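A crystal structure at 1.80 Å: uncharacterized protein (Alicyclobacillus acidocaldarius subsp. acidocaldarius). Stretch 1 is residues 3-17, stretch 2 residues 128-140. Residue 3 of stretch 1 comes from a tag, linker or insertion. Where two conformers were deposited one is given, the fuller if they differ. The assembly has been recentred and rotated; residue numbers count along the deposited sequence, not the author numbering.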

# COMPACT_ATOMS: atom_id res chain seq x y z
N ALA A 3 -20.58 -1.66 14.07
CA ALA A 3 -19.39 -1.28 14.82
C ALA A 3 -18.12 -1.96 14.30
O ALA A 3 -17.07 -1.33 14.18
N MSE A 4 -18.22 -3.24 13.99
CA MSE A 4 -17.02 -3.97 13.60
C MSE A 4 -16.49 -3.48 12.25
O MSE A 4 -15.28 -3.51 12.00
N THR A 5 -17.39 -3.01 11.40
CA THR A 5 -17.01 -2.42 10.12
C THR A 5 -16.29 -1.10 10.34
O THR A 5 -15.27 -0.79 9.71
N ARG A 6 -16.83 -0.30 11.27
CA ARG A 6 -16.25 1.00 11.56
C ARG A 6 -14.88 0.82 12.20
O ARG A 6 -13.97 1.63 12.00
N GLU A 7 -14.71 -0.26 12.95
CA GLU A 7 -13.47 -0.49 13.67
C GLU A 7 -12.39 -1.14 12.80
O GLU A 7 -11.21 -1.06 13.12
N ALA A 8 -12.80 -1.80 11.72
CA ALA A 8 -11.86 -2.62 10.96
C ALA A 8 -11.21 -1.85 9.80
O ALA A 8 -10.88 -2.44 8.77
N THR A 9 -11.00 -0.55 9.99
CA THR A 9 -10.37 0.29 8.95
C THR A 9 -9.06 -0.32 8.46
O THR A 9 -8.24 -0.77 9.26
N ILE A 10 -8.88 -0.36 7.14
CA ILE A 10 -7.68 -0.96 6.56
C ILE A 10 -6.66 0.15 6.29
O ILE A 10 -7.03 1.22 5.83
N ARG A 11 -5.40 -0.10 6.62
CA ARG A 11 -4.34 0.89 6.45
C ARG A 11 -3.16 0.27 5.71
O ARG A 11 -2.57 -0.70 6.18
N GLN A 12 -2.83 0.81 4.54
CA GLN A 12 -1.82 0.17 3.72
C GLN A 12 -0.88 1.21 3.14
O GLN A 12 -1.28 2.34 2.89
N ILE A 13 0.36 0.79 2.95
CA ILE A 13 1.34 1.60 2.24
C ILE A 13 1.73 0.78 1.02
O ILE A 13 2.10 -0.39 1.15
N LEU A 14 1.62 1.37 -0.17
CA LEU A 14 1.99 0.65 -1.38
C LEU A 14 3.22 1.32 -1.98
O LEU A 14 3.16 2.46 -2.43
N VAL A 15 4.34 0.62 -2.00
CA VAL A 15 5.56 1.20 -2.55
C VAL A 15 5.71 0.71 -3.98
O VAL A 15 5.65 -0.50 -4.23
N ILE A 16 5.94 1.63 -4.92
CA ILE A 16 6.18 1.28 -6.32
C ILE A 16 7.58 1.77 -6.68
O ILE A 16 7.88 2.98 -6.58
N THR A 17 8.45 0.86 -7.10
CA THR A 17 9.87 1.19 -7.13
C THR A 17 10.59 0.43 -8.22
O THR A 17 10.12 -0.64 -8.65
N LYS A 128 -18.23 -8.67 2.65
CA LYS A 128 -18.94 -7.43 2.96
C LYS A 128 -17.97 -6.41 3.56
O LYS A 128 -17.95 -5.25 3.14
N LEU A 129 -17.14 -6.86 4.51
CA LEU A 129 -16.15 -5.96 5.08
C LEU A 129 -15.20 -5.42 4.00
O LEU A 129 -14.85 -4.24 3.99
N GLU A 130 -14.79 -6.30 3.08
CA GLU A 130 -13.88 -5.89 2.01
C GLU A 130 -14.46 -4.74 1.18
O GLU A 130 -13.72 -3.93 0.63
N ASP A 131 -15.79 -4.67 1.11
CA ASP A 131 -16.45 -3.60 0.37
C ASP A 131 -16.72 -2.36 1.22
O ASP A 131 -16.73 -1.23 0.69
N GLU A 132 -16.95 -2.56 2.51
CA GLU A 132 -17.55 -1.52 3.37
C GLU A 132 -16.63 -0.81 4.35
O GLU A 132 -16.94 0.31 4.77
N VAL A 133 -15.51 -1.42 4.72
CA VAL A 133 -14.61 -0.73 5.65
C VAL A 133 -13.97 0.48 4.97
O VAL A 133 -13.88 0.54 3.75
N ALA A 134 -13.53 1.43 5.78
CA ALA A 134 -12.72 2.53 5.27
C ALA A 134 -11.38 1.95 4.82
O ALA A 134 -10.88 1.00 5.42
N LEU A 135 -10.81 2.51 3.76
CA LEU A 135 -9.51 2.09 3.28
C LEU A 135 -8.63 3.31 3.27
O LEU A 135 -8.93 4.30 2.58
N HIS A 136 -7.55 3.28 4.04
CA HIS A 136 -6.60 4.41 4.05
C HIS A 136 -5.32 3.90 3.41
O HIS A 136 -4.76 2.93 3.87
N LEU A 137 -4.87 4.57 2.36
CA LEU A 137 -3.80 4.06 1.52
C LEU A 137 -2.83 5.19 1.22
O LEU A 137 -3.24 6.27 0.77
N VAL A 138 -1.54 4.96 1.47
CA VAL A 138 -0.54 5.90 1.00
C VAL A 138 0.25 5.21 -0.09
O VAL A 138 0.81 4.12 0.13
N VAL A 139 0.29 5.82 -1.27
CA VAL A 139 1.07 5.27 -2.37
C VAL A 139 2.42 6.02 -2.38
O VAL A 139 2.42 7.26 -2.47
N CYS A 140 3.53 5.29 -2.23
CA CYS A 140 4.89 5.88 -2.19
C CYS A 140 5.54 5.59 -3.52
O CYS A 140 5.76 4.43 -3.85

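Two parallel strands, residues 10-17 and 135-140, zip together in register through their backbones, and their side chains, alternating between the two sheet faces, complete a largely apolar contact, with three waters bridging polar groups on the Arg-11/His-136 face and ahead of the strands. The contact illustrates a general principle of parallel pairing: the backbone sets the register, and residues paired across the strands share a face. Seven backbone hydrogen bonds between the stretches, from Ile-10 N to Ala-134 O (3.0 Å) through Ile-16 N to Cys-140 O (3.0 Å), fix the pairing, so paired residues, such as Ile-10 and Leu-135, send their side chains to the same face.

On the face of Ile-10, Gln-12 and Leu-14, the leucines of the partner strand adopt t,p rotamers that bring their ends nearer: Leu-135 CD1 lies 3.7 Å from Ile-10 CG2, and Leu-137 CD1 lies 4.1 Å from Leu-14 CB. Ile-10, in m,m, also places CG1 3.7 Å from Val-133 CG2.

The other face carries Cys-140 (m), whose SG sits 3.7 Å from Ile-13 CG2, and His-136 (chi1 m), over whose ring Thr-9 CG2 makes a CH-pi contact, 3.8 Å from the centroid. Water 3 joins Arg-11 NE and His-136 ND1, 2.7 Å from each.

Before the strands, Val-133 points toward stretch 1, its CG1 4.0 Å from Ala-8 CB. Water 1 links Thr-5 O (2.6 Å), Thr-9 OG1 (3.0 Å) and Ala-134 N (2.9 Å); water 2 donates to Thr-5 OG1 (2.7 Å) and Glu-132 OE1 (2.9 Å).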

# COMPACT_ATOMS: atom_id res chain seq x y z
CB ALA A 3 -19.56 -1.60 16.30
CB MSE A 4 -17.28 -5.46 13.61
CG MSE A 4 -17.62 -6.04 12.27
SE MSE A 4 -16.84 -7.65 12.24
CE MSE A 4 -15.35 -7.22 13.15
CB THR A 5 -18.26 -2.19 9.25
OG1 THR A 5 -18.92 -3.45 9.04
CG2 THR A 5 -17.89 -1.56 7.90
CB ARG A 6 -17.19 1.82 12.47
CG ARG A 6 -18.51 2.20 11.80
CD ARG A 6 -19.26 3.29 12.57
NE ARG A 6 -20.45 3.77 11.86
CZ ARG A 6 -21.09 4.91 12.13
NH1 ARG A 6 -20.67 5.71 13.11
NH2 ARG A 6 -22.16 5.26 11.43
CB GLU A 7 -13.75 -1.35 14.90
CG GLU A 7 -12.64 -1.39 15.95
CD GLU A 7 -13.12 -1.97 17.27
OE1 GLU A 7 -14.35 -2.14 17.44
OE2 GLU A 7 -12.28 -2.27 18.15
CB ALA A 8 -12.54 -3.91 10.45
CB THR A 9 -10.11 1.72 9.48
OG1 THR A 9 -11.37 2.32 9.78
CG2 THR A 9 -9.35 2.57 8.45
CB ILE A 10 -8.03 -1.71 5.26
CG1 ILE A 10 -8.92 -2.92 5.58
CG2 ILE A 10 -6.76 -2.17 4.54
CD1 ILE A 10 -8.18 -4.11 6.23
CB ARG A 11 -3.87 1.37 7.82
CG ARG A 11 -4.97 2.09 8.59
CD ARG A 11 -4.49 2.54 9.97
NE ARG A 11 -5.56 3.29 10.63
CZ ARG A 11 -6.46 2.73 11.42
NH1 ARG A 11 -6.39 1.44 11.67
NH2 ARG A 11 -7.42 3.46 11.97
CB GLN A 12 -2.45 -0.61 2.56
CG GLN A 12 -3.16 -1.90 3.03
CD GLN A 12 -3.63 -2.75 1.86
OE1 GLN A 12 -3.40 -2.42 0.69
NE2 GLN A 12 -4.29 -3.86 2.17
CB ILE A 13 2.60 1.81 3.11
CG1 ILE A 13 2.26 2.61 4.39
CG2 ILE A 13 3.72 2.48 2.28
CD1 ILE A 13 3.40 2.64 5.45
CB LEU A 14 0.83 0.69 -2.39
CG LEU A 14 1.20 0.18 -3.79
CD1 LEU A 14 1.55 -1.31 -3.73
CD2 LEU A 14 0.04 0.42 -4.76
CB VAL A 15 6.78 0.72 -1.74
CG1 VAL A 15 8.07 1.31 -2.35
CG2 VAL A 15 6.62 1.14 -0.26
CB ILE A 16 5.11 1.89 -7.25
CG1 ILE A 16 3.71 1.39 -6.83
CG2 ILE A 16 5.42 1.52 -8.70
CD1 ILE A 16 2.53 1.97 -7.63
CB THR A 17 10.49 0.87 -5.71
OG1 THR A 17 11.85 1.30 -5.66
CG2 THR A 17 10.44 -0.66 -5.41
CB LYS A 128 -20.13 -7.70 3.89
CG LYS A 128 -20.97 -6.48 4.25
CD LYS A 128 -22.14 -6.87 5.17
CE LYS A 128 -23.14 -5.73 5.37
NZ LYS A 128 -23.79 -5.38 4.08
CB LEU A 129 -15.31 -6.68 6.16
CG LEU A 129 -16.09 -6.95 7.45
CD1 LEU A 129 -15.34 -7.92 8.35
CD2 LEU A 129 -16.33 -5.62 8.16
CB GLU A 130 -13.51 -7.08 1.12
CG GLU A 130 -12.57 -6.70 -0.01
CD GLU A 130 -11.99 -7.90 -0.75
OE1 GLU A 130 -12.36 -9.06 -0.44
OE2 GLU A 130 -11.14 -7.66 -1.64
CB ASP A 131 -17.78 -4.10 -0.22
CG ASP A 131 -18.53 -3.00 -0.96
OD1 ASP A 131 -18.01 -2.50 -1.99
OD2 ASP A 131 -19.64 -2.63 -0.53
CB GLU A 132 -18.77 -2.09 4.12
CG GLU A 132 -19.90 -2.42 3.22
CD GLU A 132 -21.09 -3.01 3.96
OE1 GLU A 132 -21.03 -3.10 5.21
OE2 GLU A 132 -22.08 -3.37 3.29
CB VAL A 133 -13.49 -1.66 6.24
CG1 VAL A 133 -14.10 -2.89 6.96
CG2 VAL A 133 -12.47 -2.10 5.17
CB ALA A 134 -12.55 3.64 6.34
CB LEU A 135 -9.63 1.52 1.86
CG LEU A 135 -8.30 1.26 1.13
CD1 LEU A 135 -7.40 0.36 1.97
CD2 LEU A 135 -8.58 0.66 -0.24
CB HIS A 136 -6.29 4.86 5.48
CG HIS A 136 -7.48 5.41 6.20
ND1 HIS A 136 -7.44 5.71 7.55
CD2 HIS A 136 -8.72 5.72 5.77
CE1 HIS A 136 -8.62 6.18 7.92
NE2 HIS A 136 -9.41 6.20 6.86
CB LEU A 137 -4.40 3.58 0.19
CG LEU A 137 -3.42 3.16 -0.92
CD1 LEU A 137 -2.57 1.98 -0.50
CD2 LEU A 137 -4.13 2.85 -2.26
CB VAL A 138 0.43 6.32 2.11
CG1 VAL A 138 1.47 7.27 1.54
CG2 VAL A 138 -0.35 7.00 3.24
CB VAL A 139 0.34 5.49 -3.71
CG1 VAL A 139 1.17 4.92 -4.85
CG2 VAL A 139 -1.07 4.83 -3.68
CB CYS A 140 5.77 5.23 -1.11
SG CYS A 140 5.11 5.39 0.53
O HOH W 1 -13.93 1.18 8.66
O HOH W 2 -19.25 -4.83 6.69
O HOH W 3 -5.22 5.54 9.14